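Local coordinates for protein 2-keto acid:ferredoxin oxidoreductase subunit alpha (Pyrococcus furiosus, PDB 1YD7) that probably catalyses, as the alpha subunit of a four-subunit enzyme, the coenzyme A- and ferredoxin-dependent oxidative decarboxylation of 2-oxoglutarate to succinyl-CoA, at residues 28-33 with 54-59; 38-43 with 64-69; 170-175 with 203-208. All blocks are in the same frame, centred on the assembly; numbering follows the deposited sequence.

Contact 1 of 3, residues 28-33 with 54-59; sequences AIARAA and EAMALY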
loop_
_atom_site.group_PDB
_atom_site.type_symbol
_atom_site.label_atom_id
_atom_site.label_comp_id
_atom_site.label_asym_id
_atom_site.label_seq_id
_atom_site.Cartn_x
_atom_site.Cartn_y
_atom_site.Cartn_z
ATOM N N ALA A 28 -9.643 2.832 0.294
ATOM C CA ALA A 28 -9.657 1.509 -0.293
ATOM C C ALA A 28 -8.251 0.891 -0.291
ATOM O O ALA A 28 -8.099 -0.268 0.058
ATOM C CB ALA A 28 -10.198 1.562 -1.712
ATOM N N ILE A 29 -7.255 1.668 -0.701
ATOM C CA ILE A 29 -5.841 1.260 -0.601
ATOM C C ILE A 29 -5.462 0.817 0.828
ATOM O O ILE A 29 -5.028 -0.313 1.032
ATOM C CB ILE A 29 -4.898 2.380 -1.116
ATOM C CG1 ILE A 29 -5.145 2.634 -2.596
ATOM C CG2 ILE A 29 -3.448 2.023 -0.881
ATOM C CD1 ILE A 29 -4.307 3.783 -3.194
ATOM N N ALA A 30 -5.717 1.666 1.814
ATOM C CA ALA A 30 -5.447 1.346 3.216
ATOM C C ALA A 30 -6.143 0.083 3.740
ATOM O O ALA A 30 -5.532 -0.762 4.401
ATOM C CB ALA A 30 -5.816 2.543 4.097
ATOM N N ARG A 31 -7.440 -0.037 3.477
ATOM C CA ARG A 31 -8.176 -1.215 3.899
ATOM C C ARG A 31 -7.659 -2.499 3.253
ATOM O O ARG A 31 -7.576 -3.538 3.914
ATOM C CB ARG A 31 -9.659 -1.066 3.589
ATOM C CG ARG A 31 -10.322 -0.026 4.420
ATOM C CD ARG A 31 -11.867 -0.111 4.332
ATOM N NE ARG A 31 -12.485 1.083 4.930
ATOM C CZ ARG A 31 -13.778 1.197 5.255
ATOM N NH1 ARG A 31 -14.625 0.182 5.126
ATOM N NH2 ARG A 31 -14.218 2.337 5.760
ATOM N N ALA A 32 -7.375 -2.427 1.957
ATOM C CA ALA A 32 -6.815 -3.554 1.212
ATOM C C ALA A 32 -5.440 -3.975 1.756
ATOM O O ALA A 32 -5.179 -5.159 1.951
ATOM C CB ALA A 32 -6.698 -3.202 -0.262
ATOM N N ALA A 33 -4.575 -2.989 1.974
ATOM C CA ALA A 33 -3.230 -3.232 2.477
ATOM C C ALA A 33 -3.300 -3.981 3.800
ATOM O O ALA A 33 -2.703 -5.030 3.947
ATOM C CB ALA A 33 -2.475 -1.932 2.604
ATOM N N GLU A 54 -2.695 9.231 6.907
ATOM C CA GLU A 54 -3.608 9.386 8.050
ATOM C C GLU A 54 -4.447 8.157 8.296
ATOM O O GLU A 54 -4.773 7.851 9.430
ATOM C CB GLU A 54 -4.534 10.600 7.870
ATOM C CG GLU A 54 -3.804 11.928 7.864
ATOM N N ALA A 55 -4.843 7.462 7.240
ATOM C CA ALA A 55 -5.648 6.254 7.422
ATOM C C ALA A 55 -4.788 5.173 8.065
ATOM O O ALA A 55 -5.234 4.507 8.988
ATOM C CB ALA A 55 -6.217 5.787 6.090
HETATM N N MSE A 56 -3.543 5.039 7.593
HETATM C CA MSE A 56 -2.571 4.071 8.149
HETATM C C MSE A 56 -2.149 4.451 9.579
HETATM O O MSE A 56 -2.101 3.584 10.465
HETATM C CB MSE A 56 -1.339 3.951 7.233
HETATM C CG MSE A 56 -1.661 3.458 5.828
HETATM SE SE MSE A 56 -2.540 1.696 5.827
HETATM C CE MSE A 56 -0.914 0.495 5.623
ATOM N N ALA A 57 -1.913 5.740 9.821
ATOM C CA ALA A 57 -1.687 6.224 11.206
ATOM C C ALA A 57 -2.815 5.855 12.157
ATOM O O ALA A 57 -2.568 5.497 13.314
ATOM C CB ALA A 57 -1.473 7.730 11.237
ATOM N N LEU A 58 -4.062 5.951 11.693
ATOM C CA LEU A 58 -5.196 5.510 12.520
ATOM C C LEU A 58 -5.271 4.005 12.677
ATOM O O LEU A 58 -5.451 3.496 13.774
ATOM C CB LEU A 58 -6.515 6.021 11.921
ATOM C CG LEU A 58 -7.824 5.596 12.588
ATOM C CD1 LEU A 58 -7.979 6.315 13.927
ATOM C CD2 LEU A 58 -8.971 5.906 11.663
ATOM N N TYR A 59 -5.177 3.278 11.573
ATOM C CA TYR A 59 -5.497 1.855 11.606
ATOM C C TYR A 59 -4.377 0.956 12.135
ATOM O O TYR A 59 -4.672 -0.052 12.771
ATOM C CB TYR A 59 -5.894 1.345 10.207
ATOM C CG TYR A 59 -7.191 1.905 9.638
ATOM C CD1 TYR A 59 -8.276 2.194 10.469
ATOM C CD2 TYR A 59 -7.348 2.078 8.259
ATOM C CE1 TYR A 59 -9.466 2.692 9.960
ATOM C CE2 TYR A 59 -8.548 2.551 7.723
ATOM C CZ TYR A 59 -9.605 2.863 8.598
ATOM O OH TYR A 59 -10.791 3.324 8.136
#
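Ala-30 packs its CB against Ala-55, Met-56 and Tyr-59, and so takes part in three of the four apolar contacts between the segments 28-33 and 54-59, which belong to helices 25-36 and 52-59 on one face of the parallel sheet of this alpha/beta, thiamine-diphosphate-binding-type fold. The short segments run in the same general direction, 38° apart, with their axes 9.6 Å from each other at closest approach. Met-56, a selenomethionine here, folds over instead of stretching out. The turn at chi2 (-58°) brings SE to 3.8 Å from Ala-30 CB, and the further bend at chi3 (-93°) carries CE on to Ala-33, where it lies 4.2 Å from CB. A second methyl meets Ala-30 from helix 52-59, with Ala-55 CB 3.8 Å from Ala-30 CB. Tyr-59 presents the edge of its ring, CD2 being 4.5 Å from Ala-30 CB.

Methyl groups line this side of helix 25-36, and the residues on another side, Ile-29 and Ala-32, touch Thr-167 of helix 160-177, so the helix is packed against two others. Beside this apolar patch the contact turns polar, although Arg-31 and Tyr-59 are both buried. The two do not bond to each other directly but share an acceptor: Glu-27 OE2 takes a salt bridge from Arg-31 NE and a hydrogen bond with Tyr-59 OH, while Arg-31 NH1 pairs with Asp-21. That common carboxylate oxygen holds the guanidinium and the phenol close together, with Tyr-59 OH placed obliquely to the guanidinium, 4.3 Å from Arg-31 NE.

Contact 2 of 3, residues 38-43 with 64-69; sequences CRFYAG and DGVVIQ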
loop_
_atom_site.group_PDB
_atom_site.type_symbol
_atom_site.label_atom_id
_atom_site.label_comp_id
_atom_site.label_asym_id
_atom_site.label_seq_id
_atom_site.Cartn_x
_atom_site.Cartn_y
_atom_site.Cartn_z
ATOM N N CYS A 38 -0.427 -6.283 5.563
ATOM C CA CYS A 38 0.557 -5.233 5.793
ATOM C C CYS A 38 0.502 -4.775 7.257
ATOM O O CYS A 38 -0.569 -4.412 7.770
ATOM C CB CYS A 38 0.299 -4.039 4.896
ATOM S SG CYS A 38 1.492 -2.719 5.033
ATOM N N ARG A 39 1.663 -4.808 7.908
ATOM C CA ARG A 39 1.816 -4.341 9.279
ATOM C C ARG A 39 2.938 -3.345 9.429
ATOM O O ARG A 39 3.214 -2.908 10.514
ATOM C CB ARG A 39 1.993 -5.518 10.223
ATOM C CG ARG A 39 0.764 -6.405 10.303
ATOM C CD ARG A 39 -0.474 -5.615 10.794
ATOM N NE ARG A 39 -1.680 -6.447 10.916
ATOM C CZ ARG A 39 -2.555 -6.704 9.939
ATOM N NH1 ARG A 39 -2.419 -6.199 8.725
ATOM N NH2 ARG A 39 -3.603 -7.462 10.192
ATOM N N PHE A 40 3.532 -2.915 8.328
ATOM C CA PHE A 40 4.524 -1.904 8.406
ATOM C C PHE A 40 4.332 -0.901 7.294
ATOM O O PHE A 40 4.295 -1.287 6.116
ATOM C CB PHE A 40 5.941 -2.524 8.280
ATOM C CG PHE A 40 7.009 -1.528 8.434
ATOM C CD1 PHE A 40 7.576 -1.293 9.682
ATOM C CD2 PHE A 40 7.414 -0.762 7.360
ATOM C CE1 PHE A 40 8.568 -0.320 9.837
ATOM C CE2 PHE A 40 8.385 0.235 7.514
ATOM C CZ PHE A 40 8.972 0.440 8.747
ATOM N N TYR A 41 4.292 0.383 7.651
ATOM C CA TYR A 41 4.122 1.466 6.679
ATOM C C TYR A 41 5.090 2.590 7.022
ATOM O O TYR A 41 5.174 3.021 8.179
ATOM C CB TYR A 41 2.659 1.988 6.690
ATOM C CG TYR A 41 2.381 3.154 5.736
ATOM C CD1 TYR A 41 1.858 2.936 4.473
ATOM C CD2 TYR A 41 2.645 4.450 6.093
ATOM C CE1 TYR A 41 1.600 3.983 3.592
ATOM C CE2 TYR A 41 2.421 5.501 5.218
ATOM C CZ TYR A 41 1.887 5.257 3.974
ATOM O OH TYR A 41 1.634 6.303 3.113
ATOM N N ALA A 42 5.824 3.074 6.036
ATOM C CA ALA A 42 6.715 4.207 6.249
ATOM C C ALA A 42 6.431 5.266 5.203
ATOM O O ALA A 42 6.301 4.975 4.000
ATOM C CB ALA A 42 8.173 3.773 6.203
ATOM N N GLY A 43 6.302 6.505 5.665
ATOM C CA GLY A 43 6.005 7.615 4.782
ATOM C C GLY A 43 5.891 8.906 5.555
ATOM O O GLY A 43 6.140 8.935 6.755
ATOM N N ASP A 64 -1.885 -3.887 15.518
ATOM C CA ASP A 64 -0.530 -4.257 15.991
ATOM C C ASP A 64 0.504 -4.070 14.879
ATOM O O ASP A 64 1.367 -4.904 14.653
ATOM C CB ASP A 64 -0.505 -5.686 16.551
ATOM C CG ASP A 64 -1.481 -5.867 17.718
ATOM O OD1 ASP A 64 -1.368 -5.097 18.720
ATOM O OD2 ASP A 64 -2.376 -6.757 17.619
ATOM N N GLY A 65 0.357 -2.965 14.168
ATOM C CA GLY A 65 1.209 -2.612 13.074
ATOM C C GLY A 65 1.855 -1.300 13.406
ATOM O O GLY A 65 1.593 -0.720 14.460
ATOM N N VAL A 66 2.648 -0.804 12.464
ATOM C CA VAL A 66 3.613 0.243 12.708
ATOM C C VAL A 66 3.458 1.217 11.584
ATOM O O VAL A 66 3.391 0.803 10.420
ATOM C CB VAL A 66 5.068 -0.389 12.649
ATOM C CG1 VAL A 66 6.151 0.648 12.496
ATOM C CG2 VAL A 66 5.341 -1.257 13.869
ATOM N N VAL A 67 3.409 2.503 11.916
ATOM C CA VAL A 67 3.613 3.580 10.966
ATOM C C VAL A 67 4.842 4.367 11.421
ATOM O O VAL A 67 4.893 4.846 12.542
ATOM C CB VAL A 67 2.388 4.521 10.886
ATOM C CG1 VAL A 67 2.624 5.663 9.915
ATOM C CG2 VAL A 67 1.187 3.727 10.468
ATOM N N ILE A 68 5.830 4.472 10.554
ATOM C CA ILE A 68 7.020 5.235 10.825
ATOM C C ILE A 68 6.909 6.469 9.940
ATOM O O ILE A 68 6.621 6.372 8.753
ATOM C CB ILE A 68 8.312 4.398 10.504
ATOM C CG1 ILE A 68 8.433 3.209 11.450
ATOM C CG2 ILE A 68 9.585 5.233 10.603
ATOM C CD1 ILE A 68 8.194 3.527 12.913
ATOM N N GLN A 69 7.106 7.636 10.521
ATOM C CA GLN A 69 6.983 8.865 9.778
ATOM C C GLN A 69 8.374 9.363 9.427
ATOM O O GLN A 69 9.210 9.518 10.299
ATOM C CB GLN A 69 6.204 9.899 10.591
ATOM C CG GLN A 69 6.156 11.255 9.922
ATOM C CD GLN A 69 5.111 12.178 10.515
ATOM O OE1 GLN A 69 4.328 11.788 11.389
ATOM N NE2 GLN A 69 5.091 13.413 10.033
#
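Phe-40 has CG anti to the backbone N (chi1 -177°), and its ring crosses Val-66 and Ile-68 obliquely; CG1 of Val-66, likewise anti to its own N, lies 3.7 Å from CD1 of Phe-40. The far end of the ring reaches Ile-68, CE1 of Phe-40 lying 3.9 Å from CG1 of Ile-68. On the reverse face Tyr-41 and Val-67 run side by side, CD2 to CG1 4.0 Å, and helix 52-59 covers both.

Beneath the side chains the strands pair in parallel, completing the beta-alpha-beta unit 40-43, 52-59, 66-69. Arg-39 O accepts from Val-66 N, and Val-66 O from Tyr-41 N. Tyr-41 O then receives Ile-68 N over 2.9 Å in an almost straight bond (166°), before Gly-43 N closes the series on Ile-68 O. Where the pairing begins, Arg-39 folds back to bond Cys-38 O through NH1 (2.7 Å), a group that also reaches Ile-34 O.

The chemistry implies a join held by main-chain polarity and trimmed with apolar carbon: the bonds fix the register, while the Phe-40 face and the helix-covered Tyr-41 face add van der Waals contact.

Contact 3 of 3, residues 170-175 with 203-208; sequences AFNLSE and EIEIIN
Here a turn of helix 160-177 lies against an irregular, largely extended run of chain, with Asn-172 CA and Ile-207 CA 5.0 Å apart. The amide of Asn-172 grips that chain at two points. Its first torsion places CG anti to the carbonyl carbon (chi1 -72°), and from there both ends of the amide meet main-chain atoms flanking Ile-206. Ile-207 N donates to Asn-172 OD1 over 2.9 Å; the N-H points almost straight at the oxygen (166°), although the donor stands well above the carbonyl plane of the amide, 63° out of it. Asn-172 ND2 in turn donates to Glu-205 O at 2.8 Å. With an acceptor at one end and a donor at the other, the amide's orientation is settled.

A water adds a third link, donating to Asn-172 OD1 at 3.0 Å and to Ile-207 O at 2.9 Å, so OD1 receives two donors. Around this polar centre Ile-207 CD1 packs at 4.2 Å from Asn-172 CB, and Glu-175 CB lies 3.3 Å from Ile-207 O. The carboxylate of Glu-175 passes beside Asn-208 to make a salt bridge with Arg-209, further along the same run. An alanine in place of Asn-172 would probably leave Ile-207 N and Glu-205 O without these mates and the water with one partner fewer, letting the loop drift from the helix.

Phe-171, the residue before Asn-172, instead turns to the interior of the fold. The arrangement is a bidentate pairing of a side-chain amide with backbone, of the kind asparagine and glutamine make with extended chain, and it fastens the segment after strand 193-198 to the outer side of a helix of the alpha/beta fold.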
loop_
_atom_site.group_PDB
_atom_site.type_symbol
_atom_site.label_atom_id
_atom_site.label_comp_id
_atom_site.label_asym_id
_atom_site.label_seq_id
_atom_site.Cartn_x
_atom_site.Cartn_y
_atom_site.Cartn_z
ATOM N N ALA A 170 -1.228 -6.369 -5.552
ATOM C CA ALA A 170 0.149 -5.913 -5.461
ATOM C C ALA A 170 0.906 -6.612 -4.322
ATOM O O ALA A 170 2.061 -6.932 -4.488
ATOM C CB ALA A 170 0.224 -4.423 -5.288
ATOM N N PHE A 171 0.258 -6.810 -3.174
ATOM C CA PHE A 171 0.872 -7.550 -2.083
ATOM C C PHE A 171 1.077 -9.005 -2.519
ATOM O O PHE A 171 2.178 -9.545 -2.345
ATOM C CB PHE A 171 0.065 -7.455 -0.778
ATOM C CG PHE A 171 0.287 -6.179 -0.039
ATOM C CD1 PHE A 171 -0.622 -5.122 -0.143
ATOM C CD2 PHE A 171 1.414 -6.012 0.728
ATOM C CE1 PHE A 171 -0.391 -3.923 0.483
ATOM C CE2 PHE A 171 1.641 -4.821 1.390
ATOM C CZ PHE A 171 0.727 -3.762 1.270
ATOM N N ASN A 172 0.053 -9.614 -3.117
ATOM C CA ASN A 172 0.177 -10.995 -3.596
ATOM C C ASN A 172 1.300 -11.172 -4.585
ATOM O O ASN A 172 2.024 -12.142 -4.469
ATOM C CB ASN A 172 -1.118 -11.555 -4.172
ATOM C CG ASN A 172 -2.105 -11.833 -3.120
ATOM O OD1 ASN A 172 -1.736 -11.853 -1.960
ATOM N ND2 ASN A 172 -3.385 -12.028 -3.494
ATOM N N LEU A 173 1.496 -10.219 -5.495
ATOM C CA LEU A 173 2.597 -10.314 -6.477
ATOM C C LEU A 173 3.966 -10.120 -5.836
ATOM O O LEU A 173 4.922 -10.738 -6.285
ATOM C CB LEU A 173 2.448 -9.304 -7.650
ATOM C CG LEU A 173 1.202 -9.507 -8.547
ATOM C CD1 LEU A 173 0.941 -8.268 -9.434
ATOM C CD2 LEU A 173 1.290 -10.787 -9.399
ATOM N N SER A 174 4.090 -9.201 -4.872
ATOM C CA SER A 174 5.407 -8.926 -4.283
ATOM C C SER A 174 5.830 -10.157 -3.455
ATOM O O SER A 174 6.961 -10.540 -3.486
ATOM C CB SER A 174 5.452 -7.636 -3.438
ATOM O OG SER A 174 4.688 -7.759 -2.267
ATOM N N GLU A 175 4.898 -10.776 -2.767
ATOM C CA GLU A 175 5.172 -12.026 -2.072
ATOM C C GLU A 175 5.467 -13.212 -3.014
ATOM O O GLU A 175 6.490 -13.883 -2.837
ATOM C CB GLU A 175 4.036 -12.375 -1.138
ATOM C CG GLU A 175 3.748 -11.317 -0.077
ATOM C CD GLU A 175 4.789 -11.260 1.018
ATOM O OE1 GLU A 175 5.221 -12.331 1.427
ATOM O OE2 GLU A 175 5.185 -10.156 1.458
ATOM N N GLU A 203 -12.697 -14.508 2.666
ATOM C CA GLU A 203 -13.051 -14.387 1.252
ATOM C C GLU A 203 -11.901 -13.961 0.352
ATOM O O GLU A 203 -12.066 -13.937 -0.865
ATOM C CB GLU A 203 -14.187 -13.370 1.080
ATOM C CG GLU A 203 -15.474 -13.825 1.719
ATOM C CD GLU A 203 -16.505 -12.728 1.804
ATOM O OE1 GLU A 203 -16.345 -11.704 1.134
ATOM O OE2 GLU A 203 -17.471 -12.890 2.566
ATOM N N ILE A 204 -10.759 -13.591 0.935
ATOM C CA ILE A 204 -9.623 -13.070 0.153
ATOM C C ILE A 204 -8.440 -14.050 0.095
ATOM O O ILE A 204 -7.934 -14.501 1.132
ATOM C CB ILE A 204 -9.108 -11.712 0.719
ATOM C CG1 ILE A 204 -10.283 -10.786 1.030
ATOM C CG2 ILE A 204 -8.163 -11.037 -0.275
ATOM C CD1 ILE A 204 -9.915 -9.488 1.711
ATOM N N GLU A 205 -7.998 -14.333 -1.127
ATOM C CA GLU A 205 -6.802 -15.121 -1.382
ATOM C C GLU A 205 -5.551 -14.275 -1.143
ATOM O O GLU A 205 -5.273 -13.342 -1.896
ATOM C CB GLU A 205 -6.804 -15.663 -2.829
ATOM C CG GLU A 205 -5.969 -16.966 -3.050
ATOM C CD GLU A 205 -4.789 -16.843 -4.044
ATOM O OE1 GLU A 205 -4.621 -15.793 -4.710
ATOM O OE2 GLU A 205 -4.021 -17.829 -4.166
ATOM N N ILE A 206 -4.809 -14.619 -0.089
ATOM C CA ILE A 206 -3.515 -14.004 0.213
ATOM C C ILE A 206 -2.364 -14.979 -0.065
ATOM O O ILE A 206 -2.377 -16.098 0.417
ATOM C CB ILE A 206 -3.452 -13.540 1.689
ATOM C CG1 ILE A 206 -4.586 -12.552 2.017
ATOM C CG2 ILE A 206 -2.117 -12.906 1.998
ATOM C CD1 ILE A 206 -4.685 -11.403 1.074
ATOM N N ILE A 207 -1.389 -14.553 -0.865
ATOM C CA ILE A 207 -0.131 -15.282 -1.017
ATOM C C ILE A 207 0.937 -14.713 -0.063
ATOM O O ILE A 207 1.126 -13.496 0.018
ATOM C CB ILE A 207 0.421 -15.180 -2.445
ATOM C CG1 ILE A 207 -0.592 -15.686 -3.469
ATOM C CG2 ILE A 207 1.744 -15.987 -2.582
ATOM C CD1 ILE A 207 -0.114 -15.531 -4.908
ATOM N N ASN A 208 1.638 -15.601 0.641
ATOM C CA ASN A 208 2.772 -15.222 1.497
ATOM C C ASN A 208 4.104 -15.745 0.945
ATOM O O ASN A 208 4.147 -16.787 0.306
ATOM C CB ASN A 208 2.514 -15.686 2.917
ATOM C CG ASN A 208 1.364 -14.932 3.559
ATOM O OD1 ASN A 208 1.348 -13.690 3.566
ATOM N ND2 ASN A 208 0.386 -15.670 4.087
HETATM O O HOH W 1 0.229 -10.726 0.018
#

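How the contacts relate
Contacts 1 and 2 interlock: their segments alternate along the chain, and their centres lie about 10 Å apart. Helix 25-36 leads into strand 40-43, and helix 52-59 connects that strand to 66-69, the outermost strand on its side of the parallel sheet within this chain. Helix 52-59 packs on the strand pair, Met-56 CG lying 3.8 Å from Tyr-41 CD1, while helix 25-36 meets the start of 38-43 at Ala-33 O and Cys-38 N. Contact 3 comes later, its centre about 17 Å from contact 1 and 18 Å from contact 2. Phe-171 ties it to both, CE1 3.5 Å from Ala-33 CA and CZ 3.7 Å from Cys-38 CB, all in one alpha/beta unit.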